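Berberine bridge enzyme-like protein (Arabidopsis thaliana, PDB 5D79) is a secreted FAD-dependent oxidoreductase of the berberine bridge enzyme-like family, involved in the plant's adaptation to salt stress. Local coordinates at residues A[253-258]-A[341-346]; A[361-366]-A[430-435]; A[382-387]-A[455-460]; A[505-510]-A[524-529]. All coordinates share one frame; numbering follows the deposited sequence.

Overall arrangement
Contacts 1 to 3 gather round the seven-stranded antiparallel sheet. Contact 1 lays helix 336-343 against strand 253-260, while contact 2 pairs strands 425-434 and 363-372 at the other border; the centres of contacts 1 and 2 are about 23 Å apart. Contact 2 lies closest to the flavin: the side chain of Phe365 is about 4 Å from the bound FAD and about 5 Å from that of His111, known to carry covalent flavin, though unattached here. Its two strands each lead into a helix, and those helices meet in contact 3, about 21 Å away between centres. Contact 4 has its centre about 39 Å from that of contact 1, across the chain's centre.

Contact 1: residues A[253-258]-A[341-346]; sequences ITVFKV and LWFADF
Helix 336-343 ends against strand 253-260 of the seven-stranded antiparallel sheet, and Trp342, in its last turn, carries most of this helix-on-sheet packing. Its CG lies anti to the backbone N (chi1 -164°), which sends the indole out to meet Val255 tip to tip. Val255 CG2 stands over one face of the ring system, 3.7 Å from the centroid of the Trp342 five-membered ring and 15° off its normal, a well-centred CH-pi contact. The other methyl of Val255, CG1, looks to Phe343, whose CE2 is 4.2 Å away; that phenyl ring in turn has Trp342 CE3 over its face. Further along the strand Lys257 crosses the indole obliquely. Its chain runs extended and then bends at chi3 (-62°), so that CE comes near the benzo end and Lys257 NZ makes an off-centre cation-pi contact, 4.7 Å from the centroid of the Trp342 six-membered ring. Met334 and Leu305, on the neighbouring strands, pack against Val255 as well. Beyond the indole the helix closes in a Schellman motif: Asp345, with positive phi, is the C-prime residue, and its N binds Trp342 O. The second bond of the motif runs from Phe346 N to Leu341 O, 3.1 Å.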
# COMPACT_ATOMS: atom_id res chain seq x y z
N ILE A 253 -13.70 16.48 13.29
CA ILE A 253 -12.34 16.80 12.88
C ILE A 253 -12.36 17.89 11.80
O ILE A 253 -13.43 18.37 11.40
CB ILE A 253 -11.61 15.55 12.40
CG1 ILE A 253 -12.42 14.78 11.35
CG2 ILE A 253 -11.36 14.63 13.58
CD1 ILE A 253 -12.36 15.32 9.92
N THR A 254 -11.18 18.29 11.35
CA THR A 254 -11.08 19.38 10.40
C THR A 254 -10.17 19.03 9.24
O THR A 254 -8.99 18.71 9.46
CB THR A 254 -10.56 20.67 11.07
OG1 THR A 254 -11.38 21.01 12.20
CG2 THR A 254 -10.58 21.83 10.09
N VAL A 255 -10.70 19.11 8.02
CA VAL A 255 -9.87 19.05 6.81
C VAL A 255 -9.66 20.45 6.22
O VAL A 255 -10.40 21.39 6.52
CB VAL A 255 -10.47 18.12 5.73
CG1 VAL A 255 -10.61 16.70 6.26
CG2 VAL A 255 -11.80 18.67 5.19
N PHE A 256 -8.63 20.60 5.38
CA PHE A 256 -8.33 21.87 4.72
C PHE A 256 -7.60 21.67 3.38
O PHE A 256 -6.90 20.68 3.16
CB PHE A 256 -7.49 22.77 5.63
CG PHE A 256 -6.11 22.24 5.96
CD1 PHE A 256 -5.92 21.41 7.06
CD2 PHE A 256 -5.01 22.59 5.18
CE1 PHE A 256 -4.66 20.94 7.36
CE2 PHE A 256 -3.75 22.11 5.49
CZ PHE A 256 -3.57 21.29 6.58
N LYS A 257 -7.78 22.63 2.49
CA LYS A 257 -7.13 22.58 1.20
C LYS A 257 -6.68 23.98 0.85
O LYS A 257 -7.42 24.94 1.03
CB LYS A 257 -8.07 22.01 0.13
CG LYS A 257 -7.47 21.87 -1.26
CD LYS A 257 -8.41 21.13 -2.20
CE LYS A 257 -8.66 19.70 -1.72
NZ LYS A 257 -9.64 18.91 -2.53
N VAL A 258 -5.43 24.09 0.41
CA VAL A 258 -4.93 25.35 -0.12
C VAL A 258 -4.23 25.07 -1.44
O VAL A 258 -3.43 24.16 -1.55
CB VAL A 258 -3.96 26.03 0.86
CG1 VAL A 258 -3.21 27.17 0.17
CG2 VAL A 258 -4.72 26.54 2.08
N LEU A 341 -14.00 10.05 2.64
CA LEU A 341 -14.56 10.35 1.33
C LEU A 341 -13.86 11.56 0.74
O LEU A 341 -13.64 11.65 -0.46
CB LEU A 341 -16.07 10.61 1.41
CG LEU A 341 -17.06 9.44 1.38
CD1 LEU A 341 -16.92 8.61 2.63
CD2 LEU A 341 -18.46 9.96 1.27
N TRP A 342 -13.54 12.50 1.61
CA TRP A 342 -12.92 13.74 1.18
C TRP A 342 -11.60 13.43 0.51
O TRP A 342 -11.37 13.80 -0.63
CB TRP A 342 -12.73 14.65 2.39
CG TRP A 342 -12.45 16.09 2.07
CD1 TRP A 342 -13.37 17.08 1.80
CD2 TRP A 342 -11.17 16.71 2.03
NE1 TRP A 342 -12.72 18.27 1.58
CE2 TRP A 342 -11.38 18.07 1.72
CE3 TRP A 342 -9.86 16.25 2.22
CZ2 TRP A 342 -10.32 18.98 1.59
CZ3 TRP A 342 -8.81 17.15 2.09
CH2 TRP A 342 -9.05 18.49 1.78
N PHE A 343 -10.73 12.72 1.22
CA PHE A 343 -9.41 12.42 0.69
C PHE A 343 -9.51 11.46 -0.49
O PHE A 343 -8.63 11.46 -1.35
CB PHE A 343 -8.51 11.85 1.78
CG PHE A 343 -7.80 12.90 2.58
CD1 PHE A 343 -6.69 13.53 2.07
CD2 PHE A 343 -8.25 13.25 3.84
CE1 PHE A 343 -6.04 14.50 2.79
CE2 PHE A 343 -7.61 14.21 4.57
CZ PHE A 343 -6.50 14.84 4.04
N ALA A 344 -10.57 10.67 -0.55
CA ALA A 344 -10.75 9.76 -1.67
C ALA A 344 -11.40 10.45 -2.89
O ALA A 344 -11.80 9.78 -3.84
CB ALA A 344 -11.57 8.57 -1.25
N ASP A 345 -11.51 11.78 -2.85
CA ASP A 345 -11.94 12.60 -3.99
C ASP A 345 -13.39 12.45 -4.42
O ASP A 345 -13.72 12.68 -5.59
CB ASP A 345 -11.06 12.35 -5.20
CG ASP A 345 -9.78 13.15 -5.16
OD1 ASP A 345 -9.86 14.39 -5.04
OD2 ASP A 345 -8.70 12.53 -5.23
N PHE A 346 -14.27 12.09 -3.50
CA PHE A 346 -15.70 12.07 -3.79
C PHE A 346 -16.30 13.47 -3.64
O PHE A 346 -15.73 14.33 -2.95
CB PHE A 346 -16.40 11.07 -2.89
CG PHE A 346 -16.04 9.65 -3.17
CD1 PHE A 346 -16.61 8.98 -4.24
CD2 PHE A 346 -15.13 8.98 -2.38
CE1 PHE A 346 -16.27 7.68 -4.51
CE2 PHE A 346 -14.78 7.67 -2.65
CZ PHE A 346 -15.36 7.02 -3.72

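Contact 2: residues A[361-366]-A[430-435]; sequences TSLSFK and VAYWRE
Trp433 leaves strand 425-434 on the same sheet face as Ser364 of strand 363-372, its antiparallel hydrogen-bonded partner. From CB, chi1 of 66° sets CG between the backbone N and the carbonyl carbon, and the indole folds over the neighbouring strand. NE1 and CE2 lie under Ser364 CB, which is 3.6 Å from the centroid of the Trp433 five-membered ring; CE3 passes Ser364 O, and at the tip Trp433 CZ3 reaches Lys366 N at 3.6 Å. The NE1 proton goes to Asp438 OD1, while Asp438 OD2 pairs with Ser364 OG. Tyr447 stacks on the indole. An alanine in place of Trp433 would lose the NE1 bond to Asp438 and the indole against Ser364 CB, and would probably loosen this sheet border. Lys366, on the Trp433 face, sends NZ to salt bridges with Asp475 and Glu114. In the backbone, Ser364 N donates a hydrogen bond to Trp433 O at 2.8 Å and Trp433 N returns one to Ser364 O, from above the carbonyl plane; Lys366 and Ala431 exchange a second pair. On the other face Phe365 and Tyr432 lie side by side, Phe365 CB 4.1 Å from the Tyr432 ring centroid, the ring planes 52° apart. The pairing therefore combines one face whose Phe365 lies beside the flavin with another whose buried polar ends, Trp433 NE1 and Ser364 OG, share an acid.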
# COMPACT_ATOMS: atom_id res chain seq x y z
N THR A 361 -10.13 0.01 -11.72
CA THR A 361 -9.58 1.28 -12.16
C THR A 361 -9.41 1.30 -13.68
O THR A 361 -9.41 0.25 -14.34
CB THR A 361 -8.23 1.57 -11.51
OG1 THR A 361 -7.78 2.86 -11.93
CG2 THR A 361 -7.22 0.51 -11.93
N SER A 362 -9.27 2.50 -14.24
CA SER A 362 -9.09 2.62 -15.68
C SER A 362 -7.74 3.24 -15.99
O SER A 362 -7.38 3.40 -17.15
CB SER A 362 -10.22 3.45 -16.30
OG SER A 362 -9.97 4.84 -16.20
N LEU A 363 -7.00 3.58 -14.94
CA LEU A 363 -5.70 4.23 -15.08
C LEU A 363 -4.55 3.31 -14.71
O LEU A 363 -4.45 2.86 -13.56
CB LEU A 363 -5.62 5.50 -14.21
CG LEU A 363 -6.69 6.57 -14.48
CD1 LEU A 363 -6.37 7.85 -13.77
CD2 LEU A 363 -6.83 6.80 -15.99
N SER A 364 -3.70 3.03 -15.69
CA SER A 364 -2.44 2.32 -15.46
C SER A 364 -1.45 3.28 -14.84
O SER A 364 -1.59 4.49 -14.96
CB SER A 364 -1.87 1.75 -16.77
OG SER A 364 -2.73 0.78 -17.33
N PHE A 365 -0.43 2.74 -14.17
CA PHE A 365 0.54 3.61 -13.54
C PHE A 365 1.91 2.94 -13.38
O PHE A 365 2.04 1.71 -13.48
CB PHE A 365 0.01 4.08 -12.17
CG PHE A 365 -0.23 2.96 -11.20
CD1 PHE A 365 0.81 2.44 -10.43
CD2 PHE A 365 -1.50 2.41 -11.05
CE1 PHE A 365 0.59 1.40 -9.55
CE2 PHE A 365 -1.73 1.36 -10.16
CZ PHE A 365 -0.68 0.86 -9.41
N LYS A 366 2.93 3.76 -13.19
CA LYS A 366 4.23 3.33 -12.71
C LYS A 366 4.58 4.20 -11.52
O LYS A 366 4.52 5.43 -11.62
CB LYS A 366 5.29 3.44 -13.80
CG LYS A 366 6.68 3.18 -13.30
CD LYS A 366 6.78 1.81 -12.66
CE LYS A 366 8.15 1.61 -12.05
NZ LYS A 366 8.38 0.24 -11.50
N VAL A 430 4.63 9.14 -9.26
CA VAL A 430 3.77 8.18 -9.94
C VAL A 430 3.13 8.81 -11.19
O VAL A 430 2.65 9.93 -11.17
CB VAL A 430 2.67 7.64 -8.97
CG1 VAL A 430 1.93 8.78 -8.28
CG2 VAL A 430 1.71 6.70 -9.68
N ALA A 431 3.20 8.09 -12.30
CA ALA A 431 2.58 8.57 -13.52
C ALA A 431 1.39 7.68 -13.85
O ALA A 431 1.52 6.46 -13.85
CB ALA A 431 3.59 8.59 -14.67
N TYR A 432 0.24 8.30 -14.11
CA TYR A 432 -0.96 7.58 -14.52
C TYR A 432 -1.20 7.79 -16.00
O TYR A 432 -0.81 8.81 -16.57
CB TYR A 432 -2.17 8.05 -13.71
CG TYR A 432 -2.09 7.69 -12.24
CD1 TYR A 432 -1.45 8.52 -11.33
CD2 TYR A 432 -2.64 6.52 -11.77
CE1 TYR A 432 -1.36 8.18 -9.99
CE2 TYR A 432 -2.57 6.18 -10.44
CZ TYR A 432 -1.92 7.01 -9.55
OH TYR A 432 -1.84 6.65 -8.22
N TRP A 433 -1.84 6.82 -16.63
CA TRP A 433 -2.24 6.97 -18.02
C TRP A 433 -3.46 6.10 -18.31
O TRP A 433 -3.72 5.13 -17.60
CB TRP A 433 -1.07 6.63 -18.97
CG TRP A 433 -0.59 5.20 -18.98
CD1 TRP A 433 -1.05 4.18 -19.77
CD2 TRP A 433 0.48 4.65 -18.21
NE1 TRP A 433 -0.34 3.02 -19.52
CE2 TRP A 433 0.61 3.29 -18.57
CE3 TRP A 433 1.35 5.17 -17.24
CZ2 TRP A 433 1.55 2.45 -18.00
CZ3 TRP A 433 2.29 4.33 -16.67
CH2 TRP A 433 2.38 2.98 -17.05
N ARG A 434 -4.21 6.46 -19.35
CA ARG A 434 -5.42 5.72 -19.70
C ARG A 434 -5.07 4.33 -20.22
O ARG A 434 -4.12 4.18 -20.99
CB ARG A 434 -6.24 6.50 -20.73
CG ARG A 434 -6.78 7.82 -20.21
CD ARG A 434 -7.66 8.51 -21.25
NE ARG A 434 -8.82 7.71 -21.64
CZ ARG A 434 -9.99 7.72 -21.01
NH1 ARG A 434 -10.18 8.48 -19.94
NH2 ARG A 434 -10.98 6.95 -21.45
N GLU A 435 -5.84 3.33 -19.81
CA GLU A 435 -5.55 1.94 -20.12
C GLU A 435 -5.61 1.63 -21.62
O GLU A 435 -4.97 0.68 -22.09
CB GLU A 435 -6.51 1.02 -19.36
CG GLU A 435 -7.97 1.35 -19.59
CD GLU A 435 -8.89 0.48 -18.77
OE1 GLU A 435 -8.47 -0.63 -18.38
OE2 GLU A 435 -10.03 0.90 -18.50

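Contact 3: residues A[382-387]-A[455-460]; sequences QEIWRR and YEFMTP
The dense part of this meeting is where the ring of Phe457 meets Glu383 and Ile384, both from helix 378-388. Its CG is anti to the backbone N (chi1 168°), which carries the ring across. Glu383 CG rests over one ring face, toward the rim at CZ, 3.6 Å from the Phe457 centroid and 16° off the normal. Deeper in, Ile384 CG2 comes near Phe457 CD2 and also touches Met458 SD at 3.8 Å. Helices 378-388 and 441-458, which follow strands 363-372 and 425-434 of the antiparallel sheet, pack against one another, while Trp385 and Met458 also touch strands of that sheet. Toward solvent the packing thins and charge takes over. A bend at chi2 (65°) turns the Glu383 carboxylate away from the ring and into a salt-bridge network within its own helix. Exposed Arg386 grips Glu383 side-on, NE to OE1 and NH2 to OE2, both at 2.8 Å, and Glu383 OE2 uses its anti lone pair to take Arg387 NE at 2.6 Å. An alanine in place of Glu383 would remove the carboxylate that both arginines share and the CG over the phenyl face, and would probably leave the arginines less well positioned and the ring less closely covered. Arg387 bridges the looser side: Phe457 CB lies over one face of its guanidinium, 3.7 Å from Arg387 NH1, and NH2 bonds to Ser453 OG.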
# COMPACT_ATOMS: atom_id res chain seq x y z
N GLN A 382 12.35 23.24 -7.63
CA GLN A 382 12.00 23.87 -8.89
C GLN A 382 12.09 22.88 -10.04
O GLN A 382 11.27 22.90 -10.95
CB GLN A 382 12.91 25.07 -9.16
CG GLN A 382 12.83 26.12 -8.07
CD GLN A 382 13.73 27.30 -8.33
OE1 GLN A 382 13.26 28.44 -8.41
NE2 GLN A 382 15.02 27.04 -8.46
N GLU A 383 13.08 22.00 -9.99
CA GLU A 383 13.29 21.06 -11.09
C GLU A 383 12.20 20.01 -11.16
O GLU A 383 11.74 19.66 -12.25
CB GLU A 383 14.65 20.37 -10.95
CG GLU A 383 14.86 19.19 -11.91
CD GLU A 383 14.90 19.58 -13.38
OE1 GLU A 383 14.95 20.78 -13.71
OE2 GLU A 383 14.88 18.66 -14.21
N ILE A 384 11.77 19.50 -10.02
CA ILE A 384 10.75 18.46 -10.04
C ILE A 384 9.40 19.09 -10.41
O ILE A 384 8.55 18.44 -11.01
CB ILE A 384 10.68 17.67 -8.70
CG1 ILE A 384 10.29 18.55 -7.53
CG2 ILE A 384 12.03 16.98 -8.42
CD1 ILE A 384 10.09 17.76 -6.25
N TRP A 385 9.23 20.37 -10.08
CA TRP A 385 8.10 21.16 -10.59
C TRP A 385 8.17 21.24 -12.11
O TRP A 385 7.17 21.03 -12.81
CB TRP A 385 8.10 22.56 -9.97
CG TRP A 385 6.96 23.43 -10.43
CD1 TRP A 385 6.76 23.94 -11.69
CD2 TRP A 385 5.88 23.91 -9.63
NE1 TRP A 385 5.61 24.69 -11.72
CE2 TRP A 385 5.05 24.70 -10.47
CE3 TRP A 385 5.52 23.76 -8.29
CZ2 TRP A 385 3.90 25.32 -10.01
CZ3 TRP A 385 4.39 24.39 -7.83
CH2 TRP A 385 3.59 25.16 -8.68
N ARG A 386 9.36 21.56 -12.62
CA ARG A 386 9.57 21.68 -14.05
C ARG A 386 9.22 20.39 -14.79
O ARG A 386 8.63 20.42 -15.86
CB ARG A 386 11.02 22.07 -14.35
CG ARG A 386 11.30 22.27 -15.82
CD ARG A 386 12.78 22.35 -16.08
NE ARG A 386 13.42 21.04 -16.03
CZ ARG A 386 13.31 20.12 -16.99
NH1 ARG A 386 12.59 20.37 -18.07
NH2 ARG A 386 13.92 18.95 -16.86
N ARG A 387 9.59 19.25 -14.22
CA ARG A 387 9.38 17.99 -14.93
C ARG A 387 7.88 17.64 -15.04
O ARG A 387 7.48 16.92 -15.95
CB ARG A 387 10.18 16.88 -14.24
CG ARG A 387 11.68 16.90 -14.60
CD ARG A 387 12.52 16.21 -13.54
NE ARG A 387 13.95 16.22 -13.84
CZ ARG A 387 14.59 15.20 -14.41
NH1 ARG A 387 15.89 15.26 -14.65
NH2 ARG A 387 13.91 14.11 -14.75
N TYR A 455 13.27 10.22 -10.59
CA TYR A 455 13.84 9.42 -9.51
C TYR A 455 15.36 9.49 -9.54
O TYR A 455 16.01 9.72 -8.51
CB TYR A 455 13.37 7.98 -9.64
CG TYR A 455 13.90 6.98 -8.62
CD1 TYR A 455 15.09 6.27 -8.86
CD2 TYR A 455 13.19 6.69 -7.47
CE1 TYR A 455 15.56 5.34 -7.95
CE2 TYR A 455 13.66 5.74 -6.55
CZ TYR A 455 14.83 5.07 -6.80
OH TYR A 455 15.28 4.15 -5.90
N GLU A 456 15.93 9.29 -10.73
CA GLU A 456 17.37 9.43 -10.89
C GLU A 456 17.82 10.84 -10.48
O GLU A 456 18.83 11.00 -9.80
CB GLU A 456 17.80 9.13 -12.34
CG GLU A 456 17.63 7.68 -12.76
CD GLU A 456 18.32 6.71 -11.82
OE1 GLU A 456 19.54 6.87 -11.60
OE2 GLU A 456 17.65 5.78 -11.31
N PHE A 457 17.04 11.84 -10.86
CA PHE A 457 17.40 13.20 -10.52
C PHE A 457 17.47 13.38 -9.01
O PHE A 457 18.34 14.09 -8.50
CB PHE A 457 16.42 14.23 -11.10
CG PHE A 457 16.61 15.60 -10.51
CD1 PHE A 457 17.73 16.36 -10.87
CD2 PHE A 457 15.74 16.10 -9.57
CE1 PHE A 457 17.95 17.60 -10.31
CE2 PHE A 457 15.96 17.35 -9.00
CZ PHE A 457 17.06 18.10 -9.37
N MET A 458 16.56 12.72 -8.29
CA MET A 458 16.42 12.93 -6.85
C MET A 458 17.49 12.22 -6.01
O MET A 458 17.55 12.44 -4.80
CB MET A 458 15.03 12.49 -6.39
CG MET A 458 13.91 13.41 -6.80
SD MET A 458 13.98 14.98 -5.91
CE MET A 458 13.65 14.43 -4.24
N THR A 459 18.31 11.39 -6.64
CA THR A 459 19.32 10.58 -5.95
C THR A 459 20.13 11.34 -4.87
O THR A 459 20.15 10.92 -3.72
CB THR A 459 20.30 9.94 -6.96
OG1 THR A 459 19.57 9.16 -7.92
CG2 THR A 459 21.31 9.06 -6.24
N PRO A 460 20.78 12.47 -5.23
CA PRO A 460 21.62 13.10 -4.20
C PRO A 460 20.87 13.68 -3.01
O PRO A 460 21.53 14.11 -2.08
CB PRO A 460 22.30 14.23 -4.97
CG PRO A 460 21.32 14.60 -6.00
CD PRO A 460 20.75 13.29 -6.45

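Contact 4: residues A[505-510]-A[524-529]; sequences ERLVRV and QSIPLV
The chain beyond helix 504-514 doubles back in the C-terminal berberine bridge enzyme (BBE) family region, so residues 524-529, without regular structure, run against the helix they follow. Along the helix, Glu505 comes first; it has no direct contact with the returning chain, but its OE1 accepts a hydrogen bond, part of a salt bridge, from Arg509 NH1 one turn on, 2.8 Å, while OE2 bonds to Tyr489. Leu507 turns toward the segment and meets Ile526 loosely, CB to CG2 at 4.2 Å; Phe500 touches both. Val508 is the centre of the packing. Its CG1 is anti to the backbone N (chi1 155°), and the two methyls divide the returning chain between them. Val508 CG2 meets Ile526 CG2 at 3.6 Å and Pro527 CD at 3.9 Å, whereas CG1 goes to Val529, 3.8 Å from its CB. Pro527 O lies 3.3 Å from Val508 CG2; buried against the two methyls of Val508, this carbonyl oxygen has no polar partner anywhere in the model, probably at some energetic cost. Farther on, Val529 N does find one, in Thr512 OG1 of the same helix. Arg509 starts out away from the segment, but a bend at chi2 (-48°) brings its guanidinium round, already held by Glu505. Val529 CG2 then sits over one face of that group, toward its rim, 3.6 Å from Arg509 NH1.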
# COMPACT_ATOMS: atom_id res chain seq x y z
N GLU A 505 17.63 -8.82 8.10
CA GLU A 505 18.20 -10.05 8.63
C GLU A 505 17.20 -10.82 9.47
O GLU A 505 17.07 -12.04 9.31
CB GLU A 505 19.47 -9.77 9.43
CG GLU A 505 20.63 -9.30 8.57
CD GLU A 505 21.04 -10.29 7.46
OE1 GLU A 505 20.91 -11.53 7.65
OE2 GLU A 505 21.50 -9.81 6.40
N ARG A 506 16.47 -10.13 10.34
CA ARG A 506 15.44 -10.80 11.14
C ARG A 506 14.37 -11.47 10.26
O ARG A 506 14.01 -12.63 10.49
CB ARG A 506 14.77 -9.83 12.12
CG ARG A 506 13.74 -10.54 12.99
CD ARG A 506 13.10 -9.67 14.06
NE ARG A 506 12.20 -10.47 14.88
CZ ARG A 506 11.38 -9.99 15.81
NH1 ARG A 506 11.34 -8.69 16.05
NH2 ARG A 506 10.60 -10.81 16.48
N LEU A 507 13.86 -10.73 9.28
CA LEU A 507 12.87 -11.25 8.34
C LEU A 507 13.34 -12.56 7.71
O LEU A 507 12.56 -13.51 7.58
CB LEU A 507 12.57 -10.21 7.25
CG LEU A 507 11.68 -9.05 7.67
CD1 LEU A 507 11.87 -7.87 6.73
CD2 LEU A 507 10.23 -9.49 7.71
N VAL A 508 14.62 -12.60 7.33
CA VAL A 508 15.25 -13.79 6.74
C VAL A 508 15.32 -14.94 7.75
O VAL A 508 15.09 -16.10 7.40
CB VAL A 508 16.67 -13.47 6.21
CG1 VAL A 508 17.54 -14.70 6.16
CG2 VAL A 508 16.58 -12.83 4.83
N ARG A 509 15.62 -14.61 9.00
CA ARG A 509 15.61 -15.62 10.06
C ARG A 509 14.19 -16.16 10.24
O ARG A 509 13.97 -17.38 10.23
CB ARG A 509 16.14 -15.05 11.38
CG ARG A 509 17.58 -14.53 11.33
CD ARG A 509 18.55 -15.50 10.67
NE ARG A 509 19.95 -15.16 10.95
CZ ARG A 509 20.71 -14.39 10.18
NH1 ARG A 509 20.22 -13.87 9.07
NH2 ARG A 509 21.97 -14.15 10.53
N VAL A 510 13.22 -15.26 10.37
CA VAL A 510 11.83 -15.68 10.53
C VAL A 510 11.40 -16.49 9.30
O VAL A 510 10.82 -17.57 9.44
CB VAL A 510 10.88 -14.47 10.73
CG1 VAL A 510 9.44 -14.93 10.80
CG2 VAL A 510 11.24 -13.70 11.99
N GLN A 524 10.57 -10.82 -5.67
CA GLN A 524 11.28 -10.00 -4.68
C GLN A 524 11.14 -10.51 -3.23
O GLN A 524 11.43 -9.79 -2.27
CB GLN A 524 10.80 -8.55 -4.76
CG GLN A 524 11.49 -7.69 -5.80
CD GLN A 524 11.14 -6.21 -5.66
OE1 GLN A 524 10.14 -5.85 -5.03
NE2 GLN A 524 11.98 -5.34 -6.23
N SER A 525 10.69 -11.75 -3.07
CA SER A 525 10.41 -12.27 -1.73
C SER A 525 11.67 -12.38 -0.86
O SER A 525 12.80 -12.40 -1.36
CB SER A 525 9.71 -13.64 -1.83
OG SER A 525 10.51 -14.58 -2.51
N ILE A 526 11.46 -12.42 0.45
CA ILE A 526 12.53 -12.56 1.43
C ILE A 526 13.18 -13.92 1.25
O ILE A 526 12.47 -14.93 1.19
CB ILE A 526 12.00 -12.41 2.87
CG1 ILE A 526 11.34 -11.03 3.08
CG2 ILE A 526 13.09 -12.66 3.90
CD1 ILE A 526 12.29 -9.85 2.97
N PRO A 527 14.52 -13.96 1.14
CA PRO A 527 15.23 -15.23 0.91
C PRO A 527 15.49 -16.03 2.19
O PRO A 527 15.47 -15.50 3.31
CB PRO A 527 16.54 -14.78 0.29
CG PRO A 527 16.82 -13.49 0.98
CD PRO A 527 15.46 -12.82 1.12
N LEU A 528 15.74 -17.32 2.01
CA LEU A 528 16.21 -18.15 3.10
C LEU A 528 17.66 -17.81 3.43
O LEU A 528 18.41 -17.34 2.57
CB LEU A 528 16.09 -19.63 2.75
CG LEU A 528 14.73 -20.30 2.58
CD1 LEU A 528 14.96 -21.65 1.92
CD2 LEU A 528 14.02 -20.49 3.89
N VAL A 529 18.05 -18.08 4.66
CA VAL A 529 19.40 -17.83 5.15
C VAL A 529 20.44 -18.77 4.51
O VAL A 529 20.10 -19.84 3.98
CB VAL A 529 19.43 -17.95 6.69
CG1 VAL A 529 19.64 -19.40 7.10
CG2 VAL A 529 20.49 -17.04 7.30